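Local structure of extracellular solute-binding protein family 1 (Arthrobacter chlorophenolicus, 4R2F) at residues A[47-55]-A[340-348]; A[153-161]-A[365-374]. The protein binds the disaccharide laminaribiose and, as an extracellular solute-binding protein, probably delivers such sugars to a membrane transporter. All coordinates share one frame; numbering follows the deposited sequence.

Contact 1 of 2, residues A[47-55]-A[340-348]; sequences WATPAYNDA and WQQKLMNAL. With BGC (beta-D-glucopyranose), chain B.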
loop_
_atom_site.group_PDB
_atom_site.type_symbol
_atom_site.label_atom_id
_atom_site.label_comp_id
_atom_site.label_asym_id
_atom_site.label_seq_id
_atom_site.Cartn_x
_atom_site.Cartn_y
_atom_site.Cartn_z
ATOM N N TRP A 47 4.802 6.720 6.688
ATOM C CA TRP A 47 5.124 5.696 5.709
ATOM C C TRP A 47 5.888 4.473 6.215
ATOM O O TRP A 47 5.702 3.374 5.724
ATOM C CB TRP A 47 5.759 6.311 4.467
ATOM C CG TRP A 47 4.757 7.077 3.665
ATOM C CD1 TRP A 47 4.641 8.426 3.570
ATOM C CD2 TRP A 47 3.701 6.531 2.875
ATOM N NE1 TRP A 47 3.589 8.753 2.765
ATOM C CE2 TRP A 47 2.999 7.604 2.320
ATOM C CE3 TRP A 47 3.291 5.233 2.577
ATOM C CZ2 TRP A 47 1.911 7.423 1.486
ATOM C CZ3 TRP A 47 2.214 5.058 1.749
ATOM C CH2 TRP A 47 1.535 6.144 1.213
ATOM N N ALA A 48 6.806 4.678 7.143
ATOM C CA ALA A 48 7.578 3.568 7.664
ATOM C C ALA A 48 7.767 3.681 9.176
ATOM O O ALA A 48 6.805 3.690 9.916
ATOM C CB ALA A 48 8.898 3.451 6.919
ATOM N N THR A 49 9.009 3.746 9.622
ATOM C CA THR A 49 9.334 4.020 11.008
ATOM C C THR A 49 9.259 5.506 11.312
ATOM O O THR A 49 9.271 6.337 10.418
ATOM C CB THR A 49 10.740 3.527 11.378
ATOM O OG1 THR A 49 11.712 4.306 10.681
ATOM C CG2 THR A 49 10.901 2.074 11.026
ATOM N N PRO A 50 9.233 5.813 12.681
ATOM C CA PRO A 50 9.249 7.255 12.954
ATOM C C PRO A 50 10.476 7.925 12.347
ATOM O O PRO A 50 10.399 9.087 11.988
ATOM C CB PRO A 50 9.310 7.329 14.474
ATOM C CG PRO A 50 8.510 6.181 14.910
ATOM C CD PRO A 50 9.075 5.109 14.048
ATOM N N ALA A 51 11.596 7.226 12.264
ATOM C CA ALA A 51 12.777 7.819 11.636
ATOM C C ALA A 51 12.529 8.234 10.164
ATOM O O ALA A 51 13.166 9.152 9.676
ATOM C CB ALA A 51 13.956 6.866 11.735
ATOM N N TYR A 52 11.614 7.568 9.456
ATOM C CA TYR A 52 11.223 8.040 8.106
ATOM C C TYR A 52 10.701 9.484 8.188
ATOM O O TYR A 52 11.092 10.332 7.410
ATOM C CB TYR A 52 10.155 7.128 7.428
ATOM C CG TYR A 52 9.450 7.905 6.350
ATOM C CD1 TYR A 52 8.322 8.677 6.644
ATOM C CD2 TYR A 52 9.991 8.005 5.087
ATOM C CE1 TYR A 52 7.727 9.476 5.688
ATOM C CE2 TYR A 52 9.395 8.777 4.123
ATOM C CZ TYR A 52 8.283 9.530 4.431
ATOM O OH TYR A 52 7.729 10.325 3.482
ATOM N N ASN A 53 9.803 9.769 9.127
ATOM C CA ASN A 53 9.210 11.105 9.182
ATOM C C ASN A 53 10.182 12.188 9.615
ATOM O O ASN A 53 10.088 13.282 9.124
ATOM C CB ASN A 53 7.981 11.116 10.062
ATOM C CG ASN A 53 6.828 10.380 9.422
ATOM O OD1 ASN A 53 6.214 10.855 8.434
ATOM N ND2 ASN A 53 6.525 9.210 9.965
ATOM N N ASP A 54 11.107 11.870 10.519
ATOM C CA ASP A 54 12.221 12.776 10.857
ATOM C C ASP A 54 13.029 13.191 9.626
ATOM O O ASP A 54 13.300 14.372 9.417
ATOM C CB ASP A 54 13.194 12.127 11.854
ATOM C CG ASP A 54 12.579 11.874 13.222
ATOM O OD1 ASP A 54 11.620 12.568 13.598
ATOM O OD2 ASP A 54 13.073 10.980 13.935
ATOM N N ALA A 55 13.400 12.210 8.812
ATOM C CA ALA A 55 14.173 12.477 7.614
ATOM C C ALA A 55 13.388 13.256 6.577
ATOM O O ALA A 55 13.932 14.130 5.921
ATOM C CB ALA A 55 14.680 11.176 7.012
ATOM N N TRP A 340 15.978 6.121 0.432
ATOM C CA TRP A 340 16.390 4.750 0.139
ATOM C C TRP A 340 17.854 4.525 0.489
ATOM O O TRP A 340 18.221 3.413 0.860
ATOM C CB TRP A 340 16.146 4.391 -1.325
ATOM C CG TRP A 340 14.744 3.964 -1.571
ATOM C CD1 TRP A 340 14.246 2.688 -1.495
ATOM C CD2 TRP A 340 13.637 4.810 -1.897
ATOM N NE1 TRP A 340 12.902 2.689 -1.772
ATOM C CE2 TRP A 340 12.497 3.970 -2.036
ATOM C CE3 TRP A 340 13.491 6.188 -2.096
ATOM C CZ2 TRP A 340 11.231 4.472 -2.347
ATOM C CZ3 TRP A 340 12.232 6.689 -2.423
ATOM C CH2 TRP A 340 11.114 5.834 -2.524
ATOM N N GLN A 341 18.679 5.564 0.359
ATOM C CA GLN A 341 20.100 5.477 0.754
ATOM C C GLN A 341 20.230 5.169 2.238
ATOM O O GLN A 341 21.013 4.315 2.619
ATOM C CB GLN A 341 20.859 6.756 0.361
ATOM C CG GLN A 341 22.392 6.638 0.334
ATOM C CD GLN A 341 22.992 6.679 1.727
ATOM O OE1 GLN A 341 22.566 7.450 2.595
ATOM N NE2 GLN A 341 23.968 5.826 1.958
ATOM N N GLN A 342 19.413 5.822 3.062
ATOM C CA GLN A 342 19.374 5.563 4.506
ATOM C C GLN A 342 18.495 4.377 4.889
ATOM O O GLN A 342 18.380 4.051 6.060
ATOM C CB GLN A 342 18.901 6.826 5.253
ATOM C CG GLN A 342 19.877 8.003 5.148
ATOM C CD GLN A 342 19.195 9.344 5.432
ATOM O OE1 GLN A 342 18.705 9.588 6.532
ATOM N NE2 GLN A 342 19.146 10.202 4.434
ATOM N N LYS A 343 17.872 3.727 3.901
ATOM C CA LYS A 343 17.105 2.500 4.141
ATOM C C LYS A 343 15.934 2.742 5.070
ATOM O O LYS A 343 15.637 1.936 5.958
ATOM C CB LYS A 343 17.990 1.400 4.716
ATOM C CG LYS A 343 19.209 1.100 3.869
ATOM C CD LYS A 343 20.021 -0.017 4.506
ATOM C CE LYS A 343 21.263 -0.331 3.692
ATOM N NZ LYS A 343 21.986 -1.461 4.332
ATOM N N LEU A 344 15.279 3.878 4.864
ATOM C CA LEU A 344 14.150 4.287 5.694
ATOM C C LEU A 344 12.783 3.948 5.070
ATOM O O LEU A 344 11.763 4.130 5.722
ATOM C CB LEU A 344 14.228 5.796 5.914
ATOM C CG LEU A 344 15.440 6.252 6.713
ATOM C CD1 LEU A 344 15.476 7.770 6.771
ATOM C CD2 LEU A 344 15.391 5.636 8.115
ATOM N N MET A 345 12.771 3.465 3.828
ATOM C CA MET A 345 11.525 3.181 3.103
ATOM C C MET A 345 11.034 1.737 3.196
ATOM O O MET A 345 11.821 0.772 3.282
ATOM C CB MET A 345 11.680 3.559 1.637
ATOM C CG MET A 345 11.843 5.054 1.374
ATOM S SD MET A 345 10.441 6.050 1.881
ATOM C CE MET A 345 9.155 5.296 0.908
ATOM N N ASN A 346 9.708 1.601 3.218
ATOM C CA ASN A 346 9.040 0.301 3.168
ATOM C C ASN A 346 8.279 0.141 1.831
ATOM O O ASN A 346 7.172 -0.406 1.788
ATOM C CB ASN A 346 8.065 0.158 4.324
ATOM C CG ASN A 346 8.751 -0.079 5.648
ATOM O OD1 ASN A 346 8.085 -0.137 6.671
ATOM N ND2 ASN A 346 10.076 -0.210 5.640
ATOM N N ALA A 347 8.913 0.596 0.756
ATOM C CA ALA A 347 8.327 0.569 -0.583
ATOM C C ALA A 347 9.419 0.562 -1.633
ATOM O O ALA A 347 10.570 0.855 -1.332
ATOM C CB ALA A 347 7.423 1.773 -0.783
ATOM N N LEU A 348 9.038 0.219 -2.859
ATOM C CA LEU A 348 9.940 0.253 -3.998
ATOM C C LEU A 348 10.068 1.681 -4.498
ATOM O O LEU A 348 9.127 2.450 -4.388
ATOM C CB LEU A 348 9.409 -0.645 -5.113
ATOM C CG LEU A 348 9.454 -2.148 -4.862
ATOM C CD1 LEU A 348 8.541 -2.864 -5.829
ATOM C CD2 LEU A 348 10.854 -2.695 -4.990
HETATM C C2 BGC B . 1.576 1.132 4.260
HETATM C C3 BGC B . 0.199 1.775 4.029
HETATM C C4 BGC B . -0.747 1.355 5.162
HETATM C C5 BGC B . -0.103 1.655 6.541
HETATM C C6 BGC B . -1.022 1.330 7.726
HETATM C C1 BGC B . 2.068 1.433 5.687
HETATM O O1 BGC B . 3.303 0.769 5.952
HETATM O O2 BGC B . 2.502 1.616 3.272
HETATM O O3 BGC B . -0.256 1.408 2.699
HETATM O O4 BGC B . -2.017 2.017 5.120
HETATM O O5 BGC B . 1.089 0.923 6.618
HETATM O O6 BGC B . -1.463 -0.026 7.639
HETATM O O HOH W 1 7.373 3.143 2.927
HETATM O O HOH W 2 11.829 3.559 8.250
#
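The capped N-terminal turn of helix 50-61, just behind the sugar-binding Trp47, packs against the loop that leaves helix 337-341, and Leu344 is the main plug between them. Leu344 CD1 rests 3.5 Å from Ala55 CB, while CD2 lies alongside Ala51 CB; alanines one helical turn apart give the branched leucine a shallow seat. Behind the leucine, its carbonyl is approached by Ala48, whose CB comes to 3.2 Å from Leu344 O, a spot that suits a single methyl. Met345 starts off pointing away, but bends at chi2 (-62°) and chi3 (-58°) and so brings its sulfur back to Tyr52, with Met345 SD 3.7 Å from Tyr52 CE2. This Met-aromatic contact is oblique, the sulfur lying 63° off the ring normal. Tyr52 is steadied at its far end by a hydrogen bond from its hydroxyl group to Asp44.

No direct hydrogen bond joins the segments, so two waters do the polar work. One accepts from Asn346 N at 2.8 Å and donates to Trp47 O; the other donates to Leu344 O at 2.6 Å and also bonds Thr49 OG1. That threonine is the N-cap, its OG1 receiving a weak bond from Tyr52 N. Where helix 337-341 ends, Lys343 takes positive phi in a Schellman motif, a common way of ending a helix, so the contact pairs a capped helix start with a Schellman-terminated helix end.

Contact 2 of 2, residues A[153-161]-A[365-374]; sequences LDIRPLWYR and NNVKIVNEYV. With BGC (beta-D-glucopyranose), chain B; BGC (beta-D-glucopyranose), chain C.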
loop_
_atom_site.group_PDB
_atom_site.type_symbol
_atom_site.label_atom_id
_atom_site.label_comp_id
_atom_site.label_asym_id
_atom_site.label_seq_id
_atom_site.Cartn_x
_atom_site.Cartn_y
_atom_site.Cartn_z
ATOM N N LEU A 153 6.294 2.733 -5.006
ATOM C CA LEU A 153 5.429 1.632 -5.275
ATOM C C LEU A 153 5.369 0.747 -4.059
ATOM O O LEU A 153 6.344 0.099 -3.695
ATOM C CB LEU A 153 5.914 0.840 -6.478
ATOM C CG LEU A 153 5.922 1.567 -7.824
ATOM C CD1 LEU A 153 6.841 0.845 -8.809
ATOM C CD2 LEU A 153 4.511 1.683 -8.350
ATOM N N ASP A 154 4.206 0.700 -3.433
ATOM C CA ASP A 154 4.080 -0.004 -2.160
ATOM C C ASP A 154 3.502 -1.361 -2.481
ATOM O O ASP A 154 2.311 -1.499 -2.726
ATOM C CB ASP A 154 3.194 0.794 -1.211
ATOM C CG ASP A 154 3.078 0.171 0.183
ATOM O OD1 ASP A 154 3.871 -0.720 0.548
ATOM O OD2 ASP A 154 2.150 0.575 0.906
ATOM N N ILE A 155 4.376 -2.350 -2.479
ATOM C CA ILE A 155 4.074 -3.723 -2.844
ATOM C C ILE A 155 3.909 -4.590 -1.583
ATOM O O ILE A 155 4.379 -4.214 -0.514
ATOM C CB ILE A 155 5.213 -4.278 -3.751
ATOM C CG1 ILE A 155 4.756 -5.514 -4.537
ATOM C CG2 ILE A 155 6.473 -4.563 -2.958
ATOM C CD1 ILE A 155 5.573 -5.772 -5.781
ATOM N N ARG A 156 3.241 -5.731 -1.730
ATOM C CA ARG A 156 2.785 -6.578 -0.618
ATOM C C ARG A 156 3.412 -7.973 -0.666
ATOM O O ARG A 156 2.789 -8.935 -1.118
ATOM C CB ARG A 156 1.254 -6.684 -0.631
ATOM C CG ARG A 156 0.565 -5.380 -0.248
ATOM C CD ARG A 156 0.559 -5.182 1.266
ATOM N NE ARG A 156 0.200 -3.814 1.626
ATOM C CZ ARG A 156 1.007 -2.768 1.535
ATOM N NH1 ARG A 156 2.277 -2.918 1.195
ATOM N NH2 ARG A 156 0.563 -1.566 1.871
ATOM N N PRO A 157 4.661 -8.090 -0.189
ATOM C CA PRO A 157 5.298 -9.383 -0.222
ATOM C C PRO A 157 4.852 -10.261 0.934
ATOM O O PRO A 157 4.388 -9.773 1.960
ATOM C CB PRO A 157 6.801 -9.061 -0.098
ATOM C CG PRO A 157 6.907 -7.569 0.010
ATOM C CD PRO A 157 5.542 -7.064 0.385
ATOM N N LEU A 158 5.026 -11.556 0.745
ATOM C CA LEU A 158 4.901 -12.522 1.812
ATOM C C LEU A 158 6.281 -12.681 2.459
ATOM O O LEU A 158 7.314 -12.566 1.778
ATOM C CB LEU A 158 4.386 -13.837 1.264
ATOM C CG LEU A 158 2.949 -13.780 0.726
ATOM C CD1 LEU A 158 2.652 -14.973 -0.158
ATOM C CD2 LEU A 158 1.938 -13.718 1.855
ATOM N N TRP A 159 6.280 -12.857 3.771
ATOM C CA TRP A 159 7.494 -12.977 4.574
ATOM C C TRP A 159 7.351 -14.178 5.465
ATOM O O TRP A 159 6.222 -14.577 5.775
ATOM C CB TRP A 159 7.694 -11.737 5.474
ATOM C CG TRP A 159 7.999 -10.502 4.719
ATOM C CD1 TRP A 159 7.108 -9.710 4.089
ATOM C CD2 TRP A 159 9.296 -9.922 4.483
ATOM N NE1 TRP A 159 7.755 -8.672 3.471
ATOM C CE2 TRP A 159 9.098 -8.777 3.698
ATOM C CE3 TRP A 159 10.595 -10.255 4.874
ATOM C CZ2 TRP A 159 10.151 -7.955 3.282
ATOM C CZ3 TRP A 159 11.642 -9.447 4.459
ATOM C CH2 TRP A 159 11.414 -8.302 3.680
ATOM N N TYR A 160 8.493 -14.711 5.915
ATOM C CA TYR A 160 8.505 -15.793 6.877
ATOM C C TYR A 160 9.685 -15.684 7.802
ATOM O O TYR A 160 10.678 -15.015 7.504
ATOM C CB TYR A 160 8.497 -17.168 6.192
ATOM C CG TYR A 160 9.787 -17.616 5.523
ATOM C CD1 TYR A 160 10.211 -17.056 4.318
ATOM C CD2 TYR A 160 10.535 -18.665 6.043
ATOM C CE1 TYR A 160 11.378 -17.482 3.685
ATOM C CE2 TYR A 160 11.701 -19.107 5.416
ATOM C CZ TYR A 160 12.120 -18.524 4.229
ATOM O OH TYR A 160 13.277 -18.960 3.615
ATOM N N ARG A 161 9.570 -16.347 8.938
ATOM C CA ARG A 161 10.666 -16.420 9.872
ATOM C C ARG A 161 11.197 -17.854 9.836
ATOM O O ARG A 161 10.505 -18.806 10.200
ATOM C CB ARG A 161 10.203 -15.993 11.258
ATOM C CG ARG A 161 11.300 -15.948 12.297
ATOM C CD ARG A 161 10.756 -15.487 13.646
ATOM N NE ARG A 161 10.796 -14.029 13.882
ATOM C CZ ARG A 161 11.884 -13.323 14.226
ATOM N NH1 ARG A 161 11.805 -12.019 14.462
ATOM N NH2 ARG A 161 13.065 -13.901 14.323
ATOM N N ASN A 365 16.396 -9.512 -0.078
ATOM C CA ASN A 365 14.947 -9.378 0.026
ATOM C C ASN A 365 14.394 -8.425 -1.008
ATOM O O ASN A 365 13.360 -8.703 -1.588
ATOM C CB ASN A 365 14.540 -8.923 1.412
ATOM C CG ASN A 365 14.763 -9.994 2.443
ATOM O OD1 ASN A 365 14.521 -11.184 2.184
ATOM N ND2 ASN A 365 15.196 -9.590 3.624
ATOM N N ASN A 366 15.076 -7.307 -1.233
ATOM C CA ASN A 366 14.628 -6.336 -2.211
ATOM C C ASN A 366 14.680 -6.945 -3.597
ATOM O O ASN A 366 13.763 -6.757 -4.401
ATOM C CB ASN A 366 15.490 -5.073 -2.214
ATOM C CG ASN A 366 15.342 -4.223 -0.955
ATOM O OD1 ASN A 366 14.366 -4.288 -0.197
ATOM N ND2 ASN A 366 16.306 -3.362 -0.773
ATOM N N VAL A 367 15.767 -7.646 -3.897
ATOM C CA VAL A 367 15.897 -8.288 -5.208
ATOM C C VAL A 367 14.814 -9.334 -5.443
ATOM O O VAL A 367 14.247 -9.422 -6.545
ATOM C CB VAL A 367 17.295 -8.901 -5.412
ATOM C CG1 VAL A 367 17.334 -9.792 -6.647
ATOM C CG2 VAL A 367 18.317 -7.775 -5.540
ATOM N N LYS A 368 14.502 -10.117 -4.417
ATOM C CA LYS A 368 13.461 -11.131 -4.576
ATOM C C LYS A 368 12.080 -10.500 -4.871
ATOM O O LYS A 368 11.288 -11.017 -5.671
ATOM C CB LYS A 368 13.413 -11.991 -3.340
ATOM C CG LYS A 368 12.446 -13.157 -3.437
ATOM C CD LYS A 368 12.703 -14.120 -2.298
ATOM C CE LYS A 368 11.813 -15.325 -2.390
ATOM N NZ LYS A 368 12.182 -16.368 -1.405
ATOM N N ILE A 369 11.800 -9.361 -4.244
ATOM C CA ILE A 369 10.543 -8.628 -4.473
ATOM C C ILE A 369 10.449 -8.125 -5.907
ATOM O O ILE A 369 9.420 -8.297 -6.577
ATOM C CB ILE A 369 10.409 -7.456 -3.466
ATOM C CG1 ILE A 369 10.207 -8.006 -2.056
ATOM C CG2 ILE A 369 9.272 -6.521 -3.832
ATOM C CD1 ILE A 369 10.554 -7.002 -0.985
ATOM N N VAL A 370 11.529 -7.511 -6.374
ATOM C CA VAL A 370 11.639 -7.073 -7.761
ATOM C C VAL A 370 11.442 -8.214 -8.715
ATOM O O VAL A 370 10.685 -8.108 -9.678
ATOM C CB VAL A 370 12.999 -6.362 -8.008
ATOM C CG1 VAL A 370 13.190 -5.957 -9.467
ATOM C CG2 VAL A 370 13.047 -5.095 -7.165
ATOM N N ASN A 371 12.105 -9.328 -8.444
ATOM C CA ASN A 371 12.130 -10.406 -9.411
ATOM C C ASN A 371 10.887 -11.284 -9.408
ATOM O O ASN A 371 10.531 -11.793 -10.434
ATOM C CB ASN A 371 13.370 -11.283 -9.226
ATOM C CG ASN A 371 14.657 -10.565 -9.618
ATOM O OD1 ASN A 371 14.628 -9.483 -10.183
ATOM N ND2 ASN A 371 15.786 -11.157 -9.284
ATOM N N GLU A 372 10.257 -11.456 -8.251
ATOM C CA GLU A 372 9.146 -12.389 -8.105
ATOM C C GLU A 372 7.821 -11.718 -7.898
ATOM O O GLU A 372 6.815 -12.272 -8.279
ATOM C CB GLU A 372 9.416 -13.366 -6.954
ATOM C CG GLU A 372 10.692 -14.205 -7.181
ATOM C CD GLU A 372 10.880 -15.347 -6.196
ATOM O OE1 GLU A 372 9.888 -15.820 -5.577
ATOM O OE2 GLU A 372 12.044 -15.802 -6.057
ATOM N N TYR A 373 7.788 -10.536 -7.294
ATOM C CA TYR A 373 6.483 -9.860 -7.062
ATOM C C TYR A 373 6.157 -8.797 -8.110
ATOM O O TYR A 373 5.024 -8.711 -8.603
ATOM C CB TYR A 373 6.423 -9.288 -5.615
ATOM C CG TYR A 373 6.295 -10.355 -4.559
ATOM C CD1 TYR A 373 7.412 -11.066 -4.090
ATOM C CD2 TYR A 373 5.048 -10.674 -4.024
ATOM C CE1 TYR A 373 7.281 -12.040 -3.098
ATOM C CE2 TYR A 373 4.910 -11.669 -3.084
ATOM C CZ TYR A 373 6.030 -12.338 -2.608
ATOM O OH TYR A 373 5.855 -13.299 -1.668
ATOM N N VAL A 374 7.128 -7.986 -8.498
ATOM C CA VAL A 374 6.831 -6.925 -9.457
ATOM C C VAL A 374 6.177 -7.440 -10.738
ATOM O O VAL A 374 5.185 -6.869 -11.185
ATOM C CB VAL A 374 8.060 -6.039 -9.746
ATOM C CG1 VAL A 374 7.826 -5.114 -10.949
ATOM C CG2 VAL A 374 8.340 -5.201 -8.525
HETATM C C2 BGC B . 1.576 1.132 4.260
HETATM C C3 BGC B . 0.199 1.775 4.029
HETATM C C4 BGC B . -0.747 1.355 5.162
HETATM C C5 BGC B . -0.103 1.655 6.541
HETATM C C6 BGC B . -1.022 1.330 7.726
HETATM C C1 BGC B . 2.068 1.433 5.687
HETATM O O1 BGC B . 3.303 0.769 5.952
HETATM O O2 BGC B . 2.502 1.616 3.272
HETATM O O3 BGC B . -0.256 1.408 2.699
HETATM O O4 BGC B . -2.017 2.017 5.120
HETATM O O5 BGC B . 1.089 0.923 6.618
HETATM O O6 BGC B . -1.463 -0.026 7.639
HETATM C C2 BGC C . -0.907 2.280 0.583
HETATM C C3 BGC C . -1.756 3.404 -0.012
HETATM C C4 BGC C . -3.209 3.231 0.406
HETATM C C5 BGC C . -3.310 3.143 1.923
HETATM C C6 BGC C . -4.742 2.844 2.386
HETATM C C1 BGC C . -1.060 2.392 2.090
HETATM O O2 BGC C . 0.457 2.407 0.199
HETATM O O3 BGC C . -1.653 3.406 -1.435
HETATM O O4 BGC C . -3.964 4.365 -0.002
HETATM O O5 BGC C . -2.433 2.127 2.422
HETATM O O6 BGC C . -5.211 1.557 1.926
#
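Tyr373, near the end of helix 364-373, reaches Pro157 and Leu158, where strand 145-161 is interrupted. Its CB meets Ile155 CD1 at 3.6 Å, the two side chains crossing at about a right angle. With CG anti to the carbonyl carbon (chi1 -71°), the ring is carried under Pro157, whose CA stands over one face, offset toward the rim: a CH-pi contact, with Tyr373 CE2 3.7 Å from Pro157 CA. At the tip, Tyr373 OH accepts from Leu158 N at 3.1 Å with an N-H...O angle of 157°, and is also hydrogen-bonded to Ala294 O. A tyrosine suits this buried place because its flat ring packs under proline while its hydroxyl satisfies backbone polar atoms.

Helix 365-373 runs obliquely antiparallel to strand 158-161 of the mixed sheet, the axes of these short segments 11.3 Å apart at closest and at 140°. One helical turn before Tyr373, Ile369 slides past Ile155 in the opposite direction, CG2 to CG2 at 3.5 Å, and puts CD1 against Pro157 CG. Another turn back, Asn365 sets its amide at the edge of the Trp159 ring, Asn365 ND2 3.7 Å from Trp159 CZ3; its OD1 accepts from Val293 N.

On the sugar side of the strand, Arg156 grips Asp154 end-on, NH1 to OD1 and NH2 to OD2, each nitrogen coming from above the carboxylate plane. Asp154 OD2 also accepts from O2 of both glucose units, at 2.6 Å each.

Contacts 1 and 2 have centres about 17 Å apart, yet they meet where the 340-348 segment runs into strand 348-349 and pairs with strand 145-161: Leu348 N lies 2.8 Å from Leu153 O, a probable hydrogen bond. Beside it, Leu348 CD1 packs 3.6 Å from Val374 CG2, bringing the 340-348 segment against Val374, just past helix 364-373. Both contacts reach the same glucose of chain B, Trp47 from contact 1 by ring edge and Asp154 from contact 2 by hydrogen bond. Each thus contributes a residue to the pocket, where Asn203 also binds the laminaribiose through its backbone N.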